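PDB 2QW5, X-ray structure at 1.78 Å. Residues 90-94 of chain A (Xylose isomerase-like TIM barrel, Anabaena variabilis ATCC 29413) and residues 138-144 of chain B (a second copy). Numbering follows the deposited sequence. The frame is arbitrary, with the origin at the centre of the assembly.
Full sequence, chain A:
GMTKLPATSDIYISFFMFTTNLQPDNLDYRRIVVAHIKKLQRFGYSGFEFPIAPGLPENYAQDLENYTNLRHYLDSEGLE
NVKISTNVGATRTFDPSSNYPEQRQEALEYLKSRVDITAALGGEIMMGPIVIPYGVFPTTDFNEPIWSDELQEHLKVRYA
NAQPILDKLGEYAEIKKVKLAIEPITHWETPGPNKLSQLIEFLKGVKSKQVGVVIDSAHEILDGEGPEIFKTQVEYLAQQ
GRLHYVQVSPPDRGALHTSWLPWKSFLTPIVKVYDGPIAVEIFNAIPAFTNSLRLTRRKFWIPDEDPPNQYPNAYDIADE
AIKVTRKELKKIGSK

Chain A (90-94) ATRTF
Chain B (138-144) PTTDFNE

Two loops from separate copies of the protein meet here, neither with regular helix or strand, and they bury 275 Å² between them. Arg A92 and Asp B141 account for most of it, and their CA atoms, 5.6 Å apart, set the register.

Chain A is held in a compact bend. Thr A91 is extended (phi/psi -125/169), Arg A92 and Thr A93 turn with -52/-42 and -73/-56, and Phe A94 follows at -87/74. Thr A91 N donates to Phe A94 O at 3.1 Å, while Phe A94 N donates to Thr A91 OG1 at 3.0 Å, with chi1 of Thr A91 p (73°). In chain B, a type I turn runs from Thr B140 to Asn B143, with Asp B141 at -60/-26 and Phe B142 at -88/12; Asn B143 N closes it on Thr B140 O at 2.9 Å. Asn B143 then adopts positive phi (64/28), and Thr B140 N reaches Glu B144 O at 2.8 Å. Thr B140 OG1 (chi1 p) also accepts from Glu B144 N at 3.1 Å.

Asp B141 leaves its backbone sideways to chain A, but with chi1 m (-77°) and chi2 -8° its carboxylate comes nearer and meets the bend. A short acid with two acceptor oxygens suits this place, because two threonine hydroxyls converge on it: Thr A91 OG1 donates to OD2 of Asp B141 at 2.8 Å, and Thr A93 OG1 (chi1 m) donates to OD1 of Asp B141 at 2.7 Å. Thr A93 N adds weak bonds to Asp B141 OD1 (3.3 Å) and OD2 (3.4 Å).

Arg A92 points its CB toward chain B, and its length carries the guanidinium past Asp B141 to the start of the turn. Its chi angles are -161° (t), -146° (between wells), -57° (m) and 148°. NH1 of Arg A92 donates to Thr B139 O at 3.3 Å and 162°; NH2 of Arg A92 donates to Thr B139 OG1 at 2.9 Å, with chi1 of Thr B139 p, and weakly to Thr B140 O at 2.8 Å. Asp B141 CA lies over one guanidinium face. Although Arg A92 NH1 and Asp B141 OD1 are 4.2 Å apart, the oxygen is well out of the guanidinium plane, so the charges are merely near each other.

Two waters complete the fit, each donating to Asp B141 O: water 1 (3.0 Å) accepts from Arg A92 N at 2.8 Å, and water 2 (3.2 Å) accepts from Arg A92 NH2 at 3.2 Å.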

# COMPACT_ATOMS: atom_id res chain seq x y z
N ALA A 90 18.90 9.83 8.30
CA ALA A 90 18.10 10.95 7.80
C ALA A 90 16.68 10.40 7.63
O ALA A 90 16.48 9.18 7.44
CB ALA A 90 18.64 11.46 6.43
N THR A 91 15.70 11.29 7.72
CA THR A 91 14.28 10.95 7.62
C THR A 91 13.65 11.78 6.54
O THR A 91 14.25 12.71 6.03
CB THR A 91 13.55 11.18 8.94
OG1 THR A 91 13.35 12.57 9.20
CG2 THR A 91 14.31 10.55 10.11
N ARG A 92 12.43 11.42 6.16
CA ARG A 92 11.71 12.18 5.12
C ARG A 92 11.66 13.71 5.41
O ARG A 92 11.84 14.54 4.48
CB ARG A 92 10.30 11.64 4.91
CG ARG A 92 9.72 12.06 3.56
CD ARG A 92 8.25 12.28 3.66
NE ARG A 92 7.59 11.08 4.14
CZ ARG A 92 6.48 11.05 4.89
NH1 ARG A 92 5.87 12.17 5.34
NH2 ARG A 92 6.01 9.87 5.24
N THR A 93 11.42 14.06 6.67
CA THR A 93 11.44 15.46 7.14
C THR A 93 12.88 15.99 7.20
O THR A 93 13.21 17.00 6.54
CB THR A 93 10.73 15.60 8.49
OG1 THR A 93 9.38 15.13 8.33
CG2 THR A 93 10.70 17.01 8.99
N PHE A 94 13.73 15.29 7.94
CA PHE A 94 15.13 15.70 8.15
C PHE A 94 15.96 15.14 7.03
O PHE A 94 16.73 14.18 7.20
CB PHE A 94 15.63 15.24 9.51
CG PHE A 94 14.80 15.74 10.63
CD1 PHE A 94 14.59 17.13 10.80
CD2 PHE A 94 14.20 14.84 11.51
CE1 PHE A 94 13.79 17.60 11.85
CE2 PHE A 94 13.40 15.31 12.57
CZ PHE A 94 13.21 16.68 12.74
N PRO B 138 -1.59 13.36 4.86
CA PRO B 138 -0.29 13.38 5.48
C PRO B 138 0.02 12.17 6.36
O PRO B 138 -0.88 11.57 6.95
CB PRO B 138 -0.32 14.67 6.26
CG PRO B 138 -1.72 14.84 6.66
CD PRO B 138 -2.49 14.36 5.46
N THR B 139 1.30 11.81 6.39
CA THR B 139 1.75 10.69 7.18
C THR B 139 2.96 11.11 8.02
O THR B 139 3.61 12.10 7.73
CB THR B 139 2.10 9.47 6.28
OG1 THR B 139 3.07 9.85 5.28
CG2 THR B 139 0.86 8.90 5.58
N THR B 140 3.25 10.34 9.07
CA THR B 140 4.47 10.55 9.84
C THR B 140 5.66 10.09 9.01
O THR B 140 5.50 9.49 7.93
CB THR B 140 4.47 9.75 11.15
OG1 THR B 140 4.63 8.34 10.86
CG2 THR B 140 3.22 10.04 11.94
N ASP B 141 6.88 10.36 9.48
CA ASP B 141 8.09 9.90 8.76
C ASP B 141 8.19 8.36 8.60
O ASP B 141 8.85 7.87 7.65
CB ASP B 141 9.38 10.47 9.39
CG ASP B 141 9.64 11.93 9.03
OD1 ASP B 141 8.93 12.49 8.16
OD2 ASP B 141 10.56 12.52 9.63
N PHE B 142 7.54 7.64 9.53
CA PHE B 142 7.41 6.19 9.53
C PHE B 142 6.20 5.70 8.71
O PHE B 142 5.85 4.54 8.82
CB PHE B 142 7.26 5.67 10.97
CG PHE B 142 8.44 5.95 11.86
CD1 PHE B 142 8.52 7.14 12.60
CD2 PHE B 142 9.47 4.99 11.99
CE1 PHE B 142 9.64 7.40 13.45
CE2 PHE B 142 10.59 5.22 12.83
CZ PHE B 142 10.67 6.42 13.57
N ASN B 143 5.57 6.59 7.91
CA ASN B 143 4.39 6.31 7.06
C ASN B 143 3.13 5.93 7.82
O ASN B 143 2.29 5.22 7.27
CB ASN B 143 4.69 5.21 6.03
CG ASN B 143 5.92 5.47 5.28
OD1 ASN B 143 6.89 4.71 5.38
ND2 ASN B 143 5.95 6.58 4.56
N GLU B 144 2.99 6.41 9.05
CA GLU B 144 1.77 6.18 9.81
C GLU B 144 0.76 7.29 9.46
O GLU B 144 1.15 8.44 9.26
CB GLU B 144 2.03 6.11 11.30
CG GLU B 144 2.89 4.90 11.69
CD GLU B 144 2.29 3.53 11.26
OE1 GLU B 144 1.05 3.36 11.37
OE2 GLU B 144 3.06 2.65 10.79
O HOH W 1 11.58 8.91 7.10
O HOH W 2 8.51 7.96 4.48